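PDB 6MZO: inactive Zymogen C11 Protease from Parabacteroides distasonis, which probably hydrolyses peptide bonds as a clostripain-like (C11) cysteine peptidase, captured here as an inactive zymogen. Local coordinates for residues E79-A82 against S83-S87; E289-N292 against A293-R296. One frame throughout, in Å; residues are numbered along the deposited sequence.

Contact 1. Residues E79-A82 against S83-S87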
loop_
_atom_site.group_PDB
_atom_site.type_symbol
_atom_site.label_atom_id
_atom_site.label_comp_id
_atom_site.label_asym_id
_atom_site.label_seq_id
_atom_site.Cartn_x
_atom_site.Cartn_y
_atom_site.Cartn_z
ATOM N N GLU A 79 -13.236 20.683 -9.053
ATOM C CA GLU A 79 -12.887 21.758 -8.150
ATOM C C GLU A 79 -11.411 22.024 -8.224
ATOM O O GLU A 79 -10.603 21.087 -8.327
ATOM C CB GLU A 79 -13.322 21.439 -6.733
ATOM C CG GLU A 79 -13.057 22.603 -5.784
ATOM C CD GLU A 79 -13.899 22.532 -4.539
ATOM O OE1 GLU A 79 -14.356 21.418 -4.197
ATOM O OE2 GLU A 79 -14.117 23.596 -3.916
ATOM N N THR A 80 -11.045 23.294 -8.155
ATOM C CA THR A 80 -9.638 23.648 -8.131
ATOM C C THR A 80 -9.429 24.325 -6.779
ATOM O O THR A 80 -10.100 25.302 -6.476
ATOM C CB THR A 80 -9.272 24.567 -9.292
ATOM O OG1 THR A 80 -9.405 23.869 -10.522
ATOM C CG2 THR A 80 -7.843 25.091 -9.180
ATOM N N TYR A 81 -8.536 23.782 -5.954
ATOM C CA TYR A 81 -8.442 24.202 -4.557
ATOM C C TYR A 81 -7.413 25.312 -4.387
ATOM O O TYR A 81 -6.642 25.559 -5.309
ATOM C CB TYR A 81 -8.106 22.996 -3.687
ATOM C CG TYR A 81 -9.236 22.002 -3.663
ATOM C CD1 TYR A 81 -10.287 22.158 -2.765
ATOM C CD2 TYR A 81 -9.237 20.901 -4.515
ATOM C CE1 TYR A 81 -11.330 21.259 -2.734
ATOM C CE2 TYR A 81 -10.236 20.001 -4.481
ATOM C CZ TYR A 81 -11.309 20.198 -3.591
ATOM O OH TYR A 81 -12.369 19.296 -3.519
ATOM N N ALA A 82 -7.431 26.017 -3.249
ATOM C CA ALA A 82 -6.424 27.047 -3.005
ATOM C C ALA A 82 -5.072 26.355 -2.841
ATOM O O ALA A 82 -5.014 25.163 -2.504
ATOM C CB ALA A 82 -6.766 27.881 -1.782
ATOM N N SER A 83 -3.972 27.064 -3.084
ATOM C CA SER A 83 -2.697 26.349 -3.105
ATOM C C SER A 83 -2.175 26.107 -1.683
ATOM O O SER A 83 -1.210 25.357 -1.498
ATOM C CB SER A 83 -1.645 27.082 -3.942
ATOM O OG SER A 83 -0.406 26.395 -3.858
ATOM N N ASN A 84 -2.825 26.691 -0.675
ATOM C CA ASN A 84 -2.467 26.353 0.715
ATOM C C ASN A 84 -3.093 25.053 1.197
ATOM O O ASN A 84 -2.949 24.686 2.365
ATOM C CB ASN A 84 -2.851 27.471 1.674
ATOM C CG ASN A 84 -4.339 27.682 1.748
ATOM O OD1 ASN A 84 -5.071 27.204 0.892
ATOM N ND2 ASN A 84 -4.789 28.476 2.718
ATOM N N GLN A 85 -3.792 24.367 0.300
ATOM C CA GLN A 85 -4.313 23.088 0.632
ATOM C C GLN A 85 -3.115 22.159 0.669
ATOM O O GLN A 85 -2.384 22.032 -0.319
ATOM C CB GLN A 85 -5.354 22.645 -0.387
ATOM C CG GLN A 85 -5.917 21.290 -0.015
ATOM C CD GLN A 85 -6.860 20.697 -1.036
ATOM O OE1 GLN A 85 -6.456 20.344 -2.132
ATOM N NE2 GLN A 85 -8.118 20.544 -0.653
ATOM N N ASN A 86 -2.895 21.524 1.808
ATOM C CA ASN A 86 -1.815 20.541 1.923
ATOM C C ASN A 86 -2.273 19.141 1.555
ATOM O O ASN A 86 -3.016 18.505 2.300
ATOM C CB ASN A 86 -1.260 20.538 3.336
ATOM C CG ASN A 86 -0.125 19.563 3.515
ATOM O OD1 ASN A 86 0.391 18.993 2.556
ATOM N ND2 ASN A 86 0.299 19.392 4.764
ATOM N N SER A 87 -1.810 18.646 0.417
ATOM C CA SER A 87 -2.300 17.366 -0.042
ATOM C C SER A 87 -1.704 16.205 0.752
ATOM O O SER A 87 -2.247 15.116 0.716
ATOM C CB SER A 87 -2.006 17.187 -1.529
ATOM O OG SER A 87 -0.605 17.091 -1.754
#
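Ser83 follows Ala82 into a bend as its second residue, with its CB turned away from residues 79-82. Asn84 comes next, with chi1 at 65°, which sets CG between its own backbone N and carbonyl carbon and brings OD1 back to within 3.2 Å of the Ala82 CB. One backbone bond then closes the bend: Gln85 N donates to Ala82 O at 3.2 Å with an N-H...O angle of 158°. With psi near zero at both inner residues, Ser83 and Asn84, this is a type I beta turn from Ala82 to Gln85. It starts the connection from the edge strand 72-80 of the mixed central sheet to helix 90-103. The extended side chain of Gln85 runs back to Tyr81, where its amide lies over one ring face, tilted 34° from the ring plane; Gln85 NE2 is 3.4 Å from Tyr81 CD1, toward the rim. Glu79 CG covers the opposite face, 3.7 Å above the plane of the Tyr81 ring. Gln85 OE1 is hydrogen-bonded to Tyr53 OH, which limits rotation of the amide and leaves NE2 as the atom over the ring. Beyond it, Ser87 OG reaches Asp55 OD2 and the backbone O of Ser87 meets Tyr18 OH.

Contact 2. Residues E289-N292 against A293-R296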
loop_
_atom_site.group_PDB
_atom_site.type_symbol
_atom_site.label_atom_id
_atom_site.label_comp_id
_atom_site.label_asym_id
_atom_site.label_seq_id
_atom_site.Cartn_x
_atom_site.Cartn_y
_atom_site.Cartn_z
ATOM N N GLU A 289 5.048 -25.938 16.201
ATOM C CA GLU A 289 3.588 -25.858 16.259
ATOM C C GLU A 289 3.062 -24.454 15.927
ATOM O O GLU A 289 2.165 -24.272 15.092
ATOM C CB GLU A 289 3.115 -26.273 17.649
ATOM C CG GLU A 289 1.618 -26.424 17.782
ATOM C CD GLU A 289 1.219 -27.036 19.127
ATOM O OE1 GLU A 289 0.399 -26.421 19.842
ATOM O OE2 GLU A 289 1.702 -28.143 19.464
ATOM N N GLN A 290 3.631 -23.432 16.578
ATOM C CA GLN A 290 3.278 -22.049 16.258
ATOM C C GLN A 290 3.543 -21.674 14.799
ATOM O O GLN A 290 2.765 -20.939 14.181
ATOM C CB GLN A 290 4.083 -21.105 17.181
ATOM C CG GLN A 290 3.664 -21.231 18.626
ATOM C CD GLN A 290 4.665 -20.644 19.607
ATOM O OE1 GLN A 290 5.800 -20.278 19.248
ATOM N NE2 GLN A 290 4.256 -20.578 20.870
ATOM N N TYR A 291 4.663 -22.147 14.246
ATOM C CA TYR A 291 4.999 -21.848 12.859
ATOM C C TYR A 291 3.987 -22.484 11.918
ATOM O O TYR A 291 3.576 -21.820 10.944
ATOM C CB TYR A 291 6.410 -22.310 12.519
ATOM C CG TYR A 291 6.952 -21.852 11.169
ATOM C CD1 TYR A 291 6.844 -20.524 10.733
ATOM C CD2 TYR A 291 7.623 -22.740 10.359
ATOM C CE1 TYR A 291 7.355 -20.122 9.485
ATOM C CE2 TYR A 291 8.163 -22.355 9.135
ATOM C CZ TYR A 291 8.039 -21.050 8.708
ATOM O OH TYR A 291 8.596 -20.726 7.488
ATOM N N ASN A 292 3.541 -23.712 12.198
ATOM C CA ASN A 292 2.571 -24.350 11.304
ATOM C C ASN A 292 1.259 -23.570 11.375
ATOM O O ASN A 292 0.624 -23.333 10.342
ATOM C CB ASN A 292 2.379 -25.820 11.667
ATOM C CG ASN A 292 3.577 -26.686 11.236
ATOM O OD1 ASN A 292 4.387 -26.289 10.379
ATOM N ND2 ASN A 292 3.691 -27.848 11.820
ATOM N N ALA A 293 0.882 -23.134 12.581
ATOM C CA ALA A 293 -0.361 -22.334 12.742
ATOM C C ALA A 293 -0.256 -21.000 11.992
ATOM O O ALA A 293 -1.203 -20.547 11.331
ATOM C CB ALA A 293 -0.662 -22.074 14.192
ATOM N N PHE A 294 0.904 -20.360 12.139
ATOM C CA PHE A 294 1.190 -19.107 11.414
ATOM C C PHE A 294 1.061 -19.303 9.910
ATOM O O PHE A 294 0.399 -18.506 9.235
ATOM C CB PHE A 294 2.600 -18.616 11.794
ATOM C CG PHE A 294 3.091 -17.529 10.923
ATOM C CD1 PHE A 294 2.696 -16.226 11.132
ATOM C CD2 PHE A 294 3.968 -17.834 9.851
ATOM C CE1 PHE A 294 3.230 -15.146 10.297
ATOM C CE2 PHE A 294 4.485 -16.814 9.031
ATOM C CZ PHE A 294 4.097 -15.488 9.216
ATOM N N LYS A 295 1.681 -20.352 9.373
ATOM C CA LYS A 295 1.549 -20.641 7.917
ATOM C C LYS A 295 0.113 -20.822 7.459
ATOM O O LYS A 295 -0.260 -20.294 6.381
ATOM C CB LYS A 295 2.410 -21.852 7.542
ATOM C CG LYS A 295 3.907 -21.444 7.537
ATOM C CD LYS A 295 4.793 -22.547 6.936
ATOM C CE LYS A 295 5.142 -23.603 7.963
ATOM N NZ LYS A 295 6.061 -24.633 7.368
ATOM N N ARG A 296 -0.697 -21.484 8.278
ATOM C CA ARG A 296 -2.118 -21.632 7.911
ATOM C C ARG A 296 -2.870 -20.293 7.908
ATOM O O ARG A 296 -3.719 -20.062 7.022
ATOM C CB ARG A 296 -2.790 -22.610 8.849
ATOM C CG ARG A 296 -2.366 -24.040 8.585
ATOM C CD ARG A 296 -3.228 -25.006 9.360
ATOM N NE ARG A 296 -3.205 -26.319 8.712
ATOM C CZ ARG A 296 -3.180 -27.492 9.346
ATOM N NH1 ARG A 296 -3.190 -27.556 10.673
ATOM N NH2 ARG A 296 -3.145 -28.612 8.638
HETATM O O HOH W 1 7.438 -26.312 8.899
#
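Lys295 CE lies over one face of the Tyr291 ring, 3.8 Å from its centroid and 24° off the ring normal, a CH-pi contact between residues four apart on the alpha-helix 288-301. The nearest ring atom is Tyr291 CE2, 3.5 Å from Lys295 CE, so the methylene is offset toward the rim. One torsion explains the overlap: the lysine chain, otherwise extended beyond CG, bends at chi3 (-83°) and brings CE over the ring, while NZ passes beyond its rim near CE2. Next to this pair, Tyr291 CD1 approaches Phe294 CD2 at 4.0 Å, an oblique apolar contact of the i to i+3 kind.

The backbone sets this spacing. Lys295 N donates to Tyr291 O at 2.9 Å with an N-H...O angle of 168°, and three further i to i+4 bonds, from Ala293 N to Glu289 O, Phe294 N to Gln290 O and Arg296 N to Asn292 O, run beside it. Farther out, the Tyr291 hydroxyl is hydrogen-bonded to Asp279 and the Phe294 ring meets Phe278 edge-to-face, tying this side of the helix to the neighbouring helix 278-283. Phe294 also touches Cys242 and Ala293 touches Thr241, both on helix 235-246. Asn292 and Lys295 lie side by side and point the same way, bridged by a water that accepts from Lys295 NZ at 2.7 Å and donates a weak bond to Asn292 OD1 at 3.4 Å.

Overall arrangement
Contacts 1 and 2 lie on opposite sides of the chain's centre, 24 and 25 Å from it, with their own centres 49 Å apart. Their nearest atoms remain about 32 Å from each other, so neither touches the other. Both belong to the clostripain-like part of the chain, residues 79-87 coming first and residues 289-296 about 200 residues later. Each belongs near one border of the mixed nine-stranded sheet: contact 1 leaves its outermost strand 72-80, whereas the helix of contact 2 runs directly into strand 302-307 at the other edge. One is therefore a strand-to-helix turn and the other a surface helix, with the sheet lying between them.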